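Protoporphyrinogen oxidase (PDB 3LOV) probably oxidises coproporphyrinogen III to coproporphyrin III with molecular oxygen, using bound FAD, in the coproporphyrin-dependent route to heme b. Local coordinates at residues D279-V290 against G434-Y442. Numbering follows the deposited sequence.
Sequences DYVLLTIPHPQV and GIYLAGLAY. With FAD (flavin-adenine dinucleotide), chain B.
L282 reaches across to strand 435-437 with one methyl, its CD1 lying 3.7 Å from Y436 CB and almost as near to A438 CB. With CG anti to the backbone N (chi1 -172°), the branch is swung toward the neighbouring strand, crossing the Y436 side chain at about a right angle; helix 447-463 packs over this face. On the other face V281 and I435 run side by side, while L283 CB meets L437 CD2 at 3.9 Å. V290, from the helix that follows, adds its CG1 to that same leucine methyl. Between these two layers of side chains, 280-283 and 435-437 pair in parallel, their N-to-C directions 21° apart. V281 and L283 each donate to and accept from the segment 434-442; the shortest bond, Y436 N to V281 O at 2.7 Å, comes in almost straight on the carbonyl.

Beyond T284 and A438 the two segments diverge, and a water bridges them: it donates to I285 O and weakly to L283 O, and sits in the plane of the Y442 ring, 2.7 Å from Y442 OH. That hydroxyl also touches V290 CG2, and A441 CB covers the centre of one ring face. Both turns then meet FAD. I285 CG2 presses on the adenine at C4A (3.3 Å), and Q289 reads its edge with both amide ends, OE1 accepting from N6A (2.8 Å) and NE2 donating to N7A. With an alanine in place of Q289, N6A and N7A would probably lose these two partners, and with them the pairing that fixes this edge of the adenine. G439 and L440 approach the pyrophosphate at O1P. Strand 435-437 thus closes one edge of the five-stranded parallel sheet, next to 280-283, in the Rossmann-type FAD-binding domain of the flavin amine oxidoreductase family.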
# COMPACT_ATOMS: atom_id res chain seq x y z
N ASP A 279 -21.38 0.94 -22.72
CA ASP A 279 -21.80 -0.44 -22.61
C ASP A 279 -21.08 -1.11 -21.44
O ASP A 279 -21.69 -1.89 -20.73
CB ASP A 279 -21.52 -1.14 -23.92
CG ASP A 279 -22.20 -0.43 -25.07
OD1 ASP A 279 -23.39 -0.72 -25.31
OD2 ASP A 279 -21.58 0.50 -25.63
N TYR A 280 -19.79 -0.79 -21.25
CA TYR A 280 -19.00 -1.36 -20.16
C TYR A 280 -18.47 -0.23 -19.32
O TYR A 280 -18.04 0.79 -19.85
CB TYR A 280 -17.88 -2.20 -20.72
CG TYR A 280 -18.37 -3.20 -21.72
CD1 TYR A 280 -19.11 -4.33 -21.32
CD2 TYR A 280 -18.16 -3.02 -23.08
CE1 TYR A 280 -19.60 -5.26 -22.27
CE2 TYR A 280 -18.64 -3.94 -24.02
CZ TYR A 280 -19.35 -5.04 -23.61
OH TYR A 280 -19.81 -5.91 -24.57
N VAL A 281 -18.57 -0.39 -18.00
CA VAL A 281 -18.06 0.59 -17.07
C VAL A 281 -17.09 -0.09 -16.10
O VAL A 281 -17.46 -1.10 -15.47
CB VAL A 281 -19.21 1.25 -16.27
CG1 VAL A 281 -18.66 2.43 -15.40
CG2 VAL A 281 -20.32 1.74 -17.20
N LEU A 282 -15.86 0.44 -15.99
CA LEU A 282 -14.89 -0.00 -14.98
C LEU A 282 -14.74 1.12 -13.96
O LEU A 282 -14.20 2.20 -14.26
CB LEU A 282 -13.53 -0.45 -15.58
CG LEU A 282 -12.52 -1.11 -14.58
CD1 LEU A 282 -12.92 -2.53 -14.07
CD2 LEU A 282 -11.13 -1.19 -15.20
N LEU A 283 -15.27 0.87 -12.76
CA LEU A 283 -15.11 1.78 -11.64
C LEU A 283 -13.80 1.50 -10.87
O LEU A 283 -13.60 0.41 -10.35
CB LEU A 283 -16.35 1.73 -10.70
CG LEU A 283 -17.70 2.03 -11.37
CD1 LEU A 283 -18.92 1.83 -10.41
CD2 LEU A 283 -17.72 3.49 -11.93
N THR A 284 -12.92 2.50 -10.78
CA THR A 284 -11.62 2.36 -10.10
C THR A 284 -11.48 3.43 -9.03
O THR A 284 -10.40 3.64 -8.49
CB THR A 284 -10.42 2.38 -11.11
OG1 THR A 284 -10.17 3.71 -11.60
CG2 THR A 284 -10.71 1.49 -12.32
N ILE A 285 -12.60 4.08 -8.73
CA ILE A 285 -12.69 5.18 -7.80
C ILE A 285 -12.91 4.64 -6.38
O ILE A 285 -13.14 3.45 -6.22
CB ILE A 285 -13.84 6.12 -8.15
CG1 ILE A 285 -15.20 5.42 -7.97
CG2 ILE A 285 -13.65 6.67 -9.56
CD1 ILE A 285 -16.41 6.34 -8.29
N PRO A 286 -12.81 5.49 -5.36
CA PRO A 286 -12.95 4.96 -4.00
C PRO A 286 -14.29 4.24 -3.80
O PRO A 286 -15.35 4.72 -4.24
CB PRO A 286 -12.88 6.21 -3.13
CG PRO A 286 -12.05 7.22 -3.92
CD PRO A 286 -12.23 6.86 -5.38
N HIS A 287 -14.24 3.13 -3.09
CA HIS A 287 -15.38 2.24 -2.92
C HIS A 287 -16.68 2.85 -2.28
O HIS A 287 -17.78 2.45 -2.64
CB HIS A 287 -14.93 0.94 -2.22
CG HIS A 287 -14.53 1.11 -0.78
ND1 HIS A 287 -13.23 1.40 -0.40
CD2 HIS A 287 -15.25 1.03 0.36
CE1 HIS A 287 -13.18 1.52 0.91
NE2 HIS A 287 -14.38 1.25 1.40
N PRO A 288 -16.57 3.84 -1.40
CA PRO A 288 -17.82 4.48 -0.94
C PRO A 288 -18.55 5.28 -2.03
O PRO A 288 -19.74 5.52 -1.91
CB PRO A 288 -17.37 5.43 0.17
CG PRO A 288 -15.92 5.06 0.47
CD PRO A 288 -15.38 4.44 -0.79
N GLN A 289 -17.84 5.73 -3.07
CA GLN A 289 -18.51 6.32 -4.20
C GLN A 289 -19.15 5.24 -5.04
O GLN A 289 -20.18 5.49 -5.65
CB GLN A 289 -17.59 7.18 -5.05
CG GLN A 289 -16.98 8.41 -4.33
CD GLN A 289 -16.26 9.26 -5.32
OE1 GLN A 289 -16.81 9.59 -6.36
NE2 GLN A 289 -15.01 9.60 -5.03
N VAL A 290 -18.58 4.03 -5.06
CA VAL A 290 -19.21 2.90 -5.76
C VAL A 290 -20.58 2.60 -5.18
O VAL A 290 -21.58 2.42 -5.90
CB VAL A 290 -18.31 1.63 -5.72
CG1 VAL A 290 -19.07 0.42 -6.26
CG2 VAL A 290 -16.99 1.88 -6.51
N GLY A 434 -22.51 -5.48 -17.10
CA GLY A 434 -21.51 -4.63 -17.75
C GLY A 434 -20.74 -3.65 -16.86
O GLY A 434 -19.92 -2.86 -17.35
N ILE A 435 -20.97 -3.69 -15.55
CA ILE A 435 -20.22 -2.82 -14.66
C ILE A 435 -19.26 -3.66 -13.84
O ILE A 435 -19.66 -4.67 -13.26
CB ILE A 435 -21.16 -1.91 -13.83
CG1 ILE A 435 -22.03 -1.08 -14.80
CG2 ILE A 435 -20.38 -1.01 -12.86
CD1 ILE A 435 -22.77 0.06 -14.16
N TYR A 436 -17.99 -3.27 -13.87
CA TYR A 436 -16.88 -4.02 -13.27
C TYR A 436 -16.16 -3.07 -12.33
O TYR A 436 -16.24 -1.84 -12.49
CB TYR A 436 -15.92 -4.59 -14.36
CG TYR A 436 -16.59 -5.58 -15.31
CD1 TYR A 436 -17.33 -5.16 -16.43
CD2 TYR A 436 -16.51 -6.93 -15.08
CE1 TYR A 436 -17.99 -6.10 -17.27
CE2 TYR A 436 -17.14 -7.87 -15.91
CZ TYR A 436 -17.88 -7.44 -17.00
OH TYR A 436 -18.45 -8.41 -17.77
N LEU A 437 -15.53 -3.64 -11.31
CA LEU A 437 -14.78 -2.91 -10.29
C LEU A 437 -13.32 -3.33 -10.25
O LEU A 437 -13.01 -4.52 -10.33
CB LEU A 437 -15.39 -3.21 -8.90
CG LEU A 437 -16.89 -3.08 -8.74
CD1 LEU A 437 -17.37 -3.53 -7.37
CD2 LEU A 437 -17.29 -1.64 -8.98
N ALA A 438 -12.42 -2.36 -10.03
CA ALA A 438 -10.99 -2.63 -9.87
C ALA A 438 -10.34 -1.52 -9.05
O ALA A 438 -10.84 -0.40 -8.96
CB ALA A 438 -10.30 -2.76 -11.26
N GLY A 439 -9.23 -1.86 -8.42
CA GLY A 439 -8.53 -0.95 -7.55
C GLY A 439 -8.23 -1.46 -6.16
O GLY A 439 -8.42 -2.63 -5.84
N LEU A 440 -7.76 -0.54 -5.33
CA LEU A 440 -7.12 -0.94 -4.07
C LEU A 440 -8.07 -1.50 -3.02
O LEU A 440 -7.61 -2.14 -2.07
CB LEU A 440 -6.32 0.21 -3.49
CG LEU A 440 -6.95 1.29 -2.60
CD1 LEU A 440 -5.76 1.91 -1.87
CD2 LEU A 440 -7.74 2.34 -3.38
N ALA A 441 -9.38 -1.28 -3.21
CA ALA A 441 -10.38 -1.82 -2.26
C ALA A 441 -10.49 -3.33 -2.41
O ALA A 441 -10.97 -4.03 -1.49
CB ALA A 441 -11.74 -1.23 -2.55
N TYR A 442 -10.10 -3.81 -3.60
CA TYR A 442 -10.54 -5.15 -4.02
C TYR A 442 -9.56 -6.30 -3.88
O TYR A 442 -9.84 -7.25 -3.14
CB TYR A 442 -11.12 -5.09 -5.44
CG TYR A 442 -12.13 -3.95 -5.57
CD1 TYR A 442 -13.40 -4.06 -5.01
CD2 TYR A 442 -11.80 -2.76 -6.20
CE1 TYR A 442 -14.32 -3.03 -5.07
CE2 TYR A 442 -12.74 -1.72 -6.29
CZ TYR A 442 -13.97 -1.84 -5.70
OH TYR A 442 -14.90 -0.83 -5.74
PA FAD B . -6.25 6.13 -6.53
O1A FAD B . -4.79 6.35 -6.69
O2A FAD B . -6.91 6.58 -5.28
O5B FAD B . -7.00 6.80 -7.76
C5B FAD B . -8.38 7.05 -7.78
C4B FAD B . -8.66 8.06 -8.90
O4B FAD B . -10.06 8.20 -9.11
C3B FAD B . -8.08 9.41 -8.56
O3B FAD B . -7.36 9.97 -9.65
C2B FAD B . -9.33 10.19 -8.21
O2B FAD B . -9.23 11.54 -8.50
C1B FAD B . -10.37 9.56 -9.11
N9A FAD B . -11.77 9.74 -8.68
C8A FAD B . -12.35 9.79 -7.43
N7A FAD B . -13.69 9.97 -7.55
C5A FAD B . -13.98 10.03 -8.88
C6A FAD B . -15.16 10.18 -9.61
N6A FAD B . -16.34 10.27 -9.00
N1A FAD B . -15.11 10.21 -11.00
C2A FAD B . -13.92 10.05 -11.66
N3A FAD B . -12.75 9.88 -10.94
C4A FAD B . -12.78 9.89 -9.59
N1 FAD B . 1.54 0.78 -2.73
C2 FAD B . 2.75 0.23 -3.05
O2 FAD B . 2.82 -0.70 -3.86
N3 FAD B . 3.89 0.70 -2.45
C4 FAD B . 3.86 1.69 -1.53
O4 FAD B . 4.91 2.08 -1.05
C4X FAD B . 2.65 2.24 -1.16
N5 FAD B . 2.62 3.28 -0.25
C5X FAD B . 1.38 3.84 0.09
C6 FAD B . 1.31 4.87 1.03
C7 FAD B . 0.07 5.43 1.38
C7M FAD B . 0.01 6.54 2.39
C8 FAD B . -1.11 4.99 0.76
C8M FAD B . -2.47 5.56 1.11
C9 FAD B . -1.05 3.98 -0.20
C9A FAD B . 0.18 3.38 -0.54
N10 FAD B . 0.24 2.36 -1.50
C10 FAD B . 1.48 1.79 -1.79
C1' FAD B . -0.98 1.81 -2.19
C2' FAD B . -1.13 2.51 -3.56
O2' FAD B . -1.35 3.86 -3.34
C3' FAD B . -2.29 1.96 -4.40
O3' FAD B . -1.86 0.69 -4.88
C4' FAD B . -2.68 2.80 -5.65
O4' FAD B . -2.35 4.17 -5.60
C5' FAD B . -4.18 2.77 -5.88
O5' FAD B . -4.46 3.41 -7.10
P FAD B . -5.96 3.46 -7.61
O1P FAD B . -6.71 2.19 -7.33
O2P FAD B . -6.08 3.99 -9.02
O3P FAD B . -6.66 4.58 -6.64
O HOH W 1 -13.86 1.01 -7.47